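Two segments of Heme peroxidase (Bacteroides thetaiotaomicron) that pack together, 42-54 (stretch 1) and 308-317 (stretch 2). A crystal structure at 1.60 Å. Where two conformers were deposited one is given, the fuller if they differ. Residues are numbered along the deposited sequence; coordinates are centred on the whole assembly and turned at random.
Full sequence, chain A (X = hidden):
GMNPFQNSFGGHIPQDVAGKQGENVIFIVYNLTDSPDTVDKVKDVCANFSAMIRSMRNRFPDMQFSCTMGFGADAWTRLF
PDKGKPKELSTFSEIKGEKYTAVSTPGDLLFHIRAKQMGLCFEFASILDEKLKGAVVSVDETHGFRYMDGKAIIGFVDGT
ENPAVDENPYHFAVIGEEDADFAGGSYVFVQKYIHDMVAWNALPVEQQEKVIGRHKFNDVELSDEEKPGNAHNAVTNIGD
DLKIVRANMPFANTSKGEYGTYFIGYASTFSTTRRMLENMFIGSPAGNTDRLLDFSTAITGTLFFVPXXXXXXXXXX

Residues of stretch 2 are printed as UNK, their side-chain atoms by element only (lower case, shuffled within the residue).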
# COMPACT_ATOMS: atom_id res chain seq x y z
N VAL A 42 4.46 23.89 -30.60
CA VAL A 42 3.63 22.70 -30.60
C VAL A 42 4.45 21.48 -31.04
O VAL A 42 4.35 20.41 -30.45
CB VAL A 42 2.38 22.88 -31.50
CG1 VAL A 42 1.63 21.51 -31.70
CG2 VAL A 42 1.45 23.93 -30.90
N LYS A 43 5.29 21.66 -32.05
CA LYS A 43 6.12 20.57 -32.55
C LYS A 43 7.15 20.12 -31.50
O LYS A 43 7.45 18.92 -31.39
CB LYS A 43 6.83 20.97 -33.85
CG LYS A 43 5.90 21.02 -35.04
CD LYS A 43 6.66 21.25 -36.34
CE LYS A 43 5.70 21.21 -37.53
NZ LYS A 43 6.43 21.22 -38.85
N ASP A 44 7.64 21.07 -30.70
CA ASP A 44 8.57 20.74 -29.56
C ASP A 44 7.89 19.81 -28.59
O ASP A 44 8.49 18.86 -28.12
CB ASP A 44 9.02 22.00 -28.81
CG ASP A 44 9.93 21.67 -27.59
OD1 ASP A 44 11.08 21.22 -27.82
OD2 ASP A 44 9.49 21.85 -26.42
N VAL A 45 6.64 20.09 -28.28
CA VAL A 45 5.89 19.21 -27.38
C VAL A 45 5.68 17.83 -28.04
O VAL A 45 5.90 16.80 -27.42
CB VAL A 45 4.53 19.82 -26.97
CG1 VAL A 45 3.70 18.80 -26.21
CG2 VAL A 45 4.73 21.05 -26.12
N CYS A 46 5.30 17.81 -29.33
CA CYS A 46 5.14 16.54 -30.06
C CYS A 46 6.42 15.71 -29.99
O CYS A 46 6.38 14.50 -29.72
CB CYS A 46 4.79 16.78 -31.53
SG CYS A 46 3.20 17.52 -31.83
N ALA A 47 7.55 16.37 -30.25
CA ALA A 47 8.84 15.70 -30.29
C ALA A 47 9.24 15.12 -28.94
O ALA A 47 9.91 14.08 -28.88
CB ALA A 47 9.90 16.66 -30.78
N ASN A 48 8.84 15.79 -27.86
CA ASN A 48 9.30 15.45 -26.54
C ASN A 48 8.25 14.78 -25.66
O ASN A 48 8.51 14.46 -24.48
CB ASN A 48 9.81 16.72 -25.86
CG ASN A 48 11.10 17.18 -26.46
OD1 ASN A 48 12.11 16.46 -26.43
ND2 ASN A 48 11.08 18.36 -27.06
N PHE A 49 7.09 14.50 -26.24
CA PHE A 49 5.93 14.00 -25.47
C PHE A 49 6.19 12.64 -24.82
O PHE A 49 5.99 12.48 -23.62
CB PHE A 49 4.71 13.91 -26.36
CG PHE A 49 3.41 13.71 -25.61
CD1 PHE A 49 2.90 14.70 -24.79
CD2 PHE A 49 2.71 12.53 -25.73
CE1 PHE A 49 1.68 14.52 -24.13
CE2 PHE A 49 1.52 12.36 -25.08
CZ PHE A 49 1.02 13.35 -24.26
N SER A 50 6.68 11.68 -25.60
CA SER A 50 6.95 10.36 -25.04
C SER A 50 8.11 10.42 -24.01
O SER A 50 8.08 9.71 -23.03
CB SER A 50 7.25 9.34 -26.14
OG SER A 50 8.41 9.68 -26.84
N ALA A 51 9.07 11.33 -24.21
CA ALA A 51 10.14 11.57 -23.22
C ALA A 51 9.59 12.11 -21.89
O ALA A 51 10.05 11.73 -20.81
CB ALA A 51 11.17 12.54 -23.78
N MSE A 52 8.62 13.01 -21.97
CA MSE A 52 8.00 13.57 -20.77
C MSE A 52 7.27 12.46 -20.00
O MSE A 52 7.32 12.42 -18.76
CB MSE A 52 7.04 14.68 -21.13
CG MSE A 52 7.73 15.94 -21.68
SE MSE A 52 6.43 17.26 -22.29
CE MSE A 52 5.55 17.60 -20.54
N ILE A 53 6.59 11.57 -20.73
CA ILE A 53 5.92 10.43 -20.11
C ILE A 53 6.95 9.47 -19.52
O ILE A 53 6.78 8.99 -18.38
CB ILE A 53 5.00 9.71 -21.11
CG1 ILE A 53 3.86 10.65 -21.54
CG2 ILE A 53 4.45 8.41 -20.51
CD1 ILE A 53 3.07 10.16 -22.73
N ARG A 54 8.04 9.21 -20.26
CA ARG A 54 9.11 8.33 -19.75
C ARG A 54 9.66 8.86 -18.44
O ARG A 54 9.94 8.10 -17.55
CB ARG A 54 10.26 8.21 -20.76
CG ARG A 54 10.07 7.17 -21.81
CD ARG A 54 11.39 6.87 -22.53
NE ARG A 54 11.80 7.96 -23.42
CZ ARG A 54 11.27 8.20 -24.62
NH1 ARG A 54 10.32 7.41 -25.10
NH2 ARG A 54 11.69 9.22 -25.35
N UNK A 308 -0.76 7.99 -33.13
CA UNK A 308 0.14 7.02 -32.56
C UNK A 308 1.41 7.75 -32.10
O UNK A 308 1.70 8.85 -32.57
o UNK A 308 1.32 6.51 -34.60
c UNK A 308 0.49 5.96 -33.59
N UNK A 309 2.16 7.15 -31.20
CA UNK A 309 3.45 7.73 -30.78
C UNK A 309 4.38 7.90 -31.97
O UNK A 309 5.09 8.88 -32.05
o UNK A 309 2.22 7.25 -24.44
c UNK A 309 3.57 6.97 -28.35
c UNK A 309 2.67 7.16 -25.73
c UNK A 309 3.07 5.86 -27.69
c UNK A 309 2.59 5.95 -26.41
c UNK A 309 4.13 6.85 -29.74
c UNK A 309 3.67 8.17 -27.64
c UNK A 309 3.20 8.28 -26.36
N UNK A 310 4.39 6.92 -32.88
CA UNK A 310 5.25 6.99 -34.07
C UNK A 310 4.95 8.25 -34.87
O UNK A 310 5.85 8.98 -35.25
c UNK A 310 5.79 4.56 -34.50
c UNK A 310 5.04 5.77 -34.97
o UNK A 310 6.78 4.74 -33.72
o UNK A 310 5.46 3.42 -34.95
N UNK A 311 3.68 8.47 -35.15
CA UNK A 311 3.28 9.63 -35.91
C UNK A 311 3.55 10.92 -35.15
O UNK A 311 4.03 11.90 -35.73
c UNK A 311 -0.18 10.40 -37.48
c UNK A 311 1.19 10.72 -37.03
c UNK A 311 1.79 9.52 -36.28
c UNK A 311 2.06 11.12 -38.22
N UNK A 312 3.25 10.93 -33.86
CA UNK A 312 3.53 12.08 -33.00
C UNK A 312 5.01 12.51 -33.12
O UNK A 312 5.31 13.68 -33.24
c UNK A 312 3.19 11.74 -31.57
c UNK A 312 3.07 12.92 -30.64
c UNK A 312 1.99 13.89 -31.11
c UNK A 312 2.76 12.43 -29.25
N UNK A 313 5.92 11.54 -33.10
CA UNK A 313 7.33 11.82 -33.27
C UNK A 313 7.63 12.48 -34.61
O UNK A 313 8.45 13.40 -34.69
N UNK A 314 7.00 11.98 -35.68
CA UNK A 314 7.18 12.55 -37.01
C UNK A 314 6.67 13.96 -37.05
O UNK A 314 7.25 14.80 -37.70
c UNK A 314 6.27 9.67 -39.42
c UNK A 314 7.02 10.41 -38.33
c UNK A 314 6.44 11.73 -38.05
o UNK A 314 5.35 10.29 -40.03
o UNK A 314 6.61 8.49 -39.70
N UNK A 315 5.54 14.20 -36.40
CA UNK A 315 4.96 15.53 -36.34
C UNK A 315 5.94 16.53 -35.71
O UNK A 315 5.99 17.70 -36.11
c UNK A 315 3.65 15.52 -35.55
c UNK A 315 2.52 14.66 -36.12
c UNK A 315 2.12 15.10 -37.52
c UNK A 315 1.32 14.70 -35.16
N UNK A 316 6.75 16.06 -34.78
CA UNK A 316 7.65 16.95 -34.05
C UNK A 316 8.97 17.24 -34.74
O UNK A 316 9.73 18.08 -34.29
N UNK A 317 9.25 16.55 -35.84
CA UNK A 317 10.53 16.68 -36.53
C UNK A 317 10.78 18.11 -37.08
O UNK A 317 9.89 18.71 -37.70
c UNK A 317 10.69 14.25 -37.17
c UNK A 317 10.79 13.24 -38.31
c UNK A 317 10.63 15.67 -37.65
o UNK A 317 10.55 12.04 -38.06
o UNK A 317 11.11 13.66 -39.46
O HOH W 1 5.61 18.25 -38.70

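Position 308 carries one carbon and one oxygen, an unbranched hydroxymethyl group that lies beyond the reach of stretch 1. Its oxygen accepts a hydrogen bond from the backbone N of position 311, 3.1 Å away, and so caps the start of the helix that follows. A side chain of this size bearing a single oxygen is Ser308.

Position 309 has one carbon leading to a six-carbon ring that bears an oxygen, which identifies Tyr309. Its CA-to-CB bond points sideways, but the far end of the side chain comes nearer to stretch 1. The edge of the ring meets Phe49, with CE1 of Tyr309 4.3 Å from CD2 of Phe49, and also Ile53, whose CD1 lies 3.5 Å from OH of Tyr309. CB of Ser50 approaches CD1 of Tyr309 at 4.1 Å.

At position 310 there are two carbons, the second carrying two oxygens: a short carboxylate, Asp310. It is out of reach of stretch 1, and its OD2 is hydrogen-bonded elsewhere in the structure.

Position 311 shows four carbons forked at the second, the pattern of leucine. Leu311 makes no contact with stretch 1.

The same four-carbon fork recurs at position 312, where it turns to the partner helix and defines Leu312. Its CD2 packs 3.5 Å from CD2 of Phe49, while its CD1 lies 3.9 Å from SG of Cys46. The backbone takes part as well, O of Leu312 lying 3.6 Å from CB of Cys46.

No side-chain atoms follow CA at position 313, which is therefore Gly313. A CB here would point away from stretch 1 and would have room.

Position 314 bears three carbons, the third with two oxygens, and is Glu314; its CA-to-CB bond points away from stretch 1, and the residue is exposed.

Four carbons forked at the second appear again at position 315, Leu315. Its CB sits 4.2 Å from SG of Cys46, and its carbonyl O lies 3.5 Å from CG of Lys43. A water bridges the two residues, donating to O of Leu315 at 2.7 Å and accepting a weak hydrogen bond from NZ of Lys43 at 3.1 Å.

Position 316 again lacks a side chain, and here the absence matters. Its CA is 3.3 Å from O of Lys43 and 3.8 Å from CB of Cys46; an ideal CB would fall 2.5 Å from N of Ala47 and clash. The residue is Gly316.

Position 317 has three carbons ending in two oxygens. In Glu317 the CA-to-CB bond points away from stretch 1; its backbone O lies 4.3 Å from CD of Lys43.

The two helices run roughly antiparallel, at 141°, with their axes approaching to 7.3 Å. No direct hydrogen bond joins the stretches, so the contact rests on packing, supplemented by the water bridge. Tyr309 and Leu312 fit against Phe49, with Ile53 and Cys46 extending the apolar surface, while Gly316 lets the backbones come close: its CA lies 4.1 Å from CA of Ala47.

Stretch 2, residues 308-317: SYDLLGELGE
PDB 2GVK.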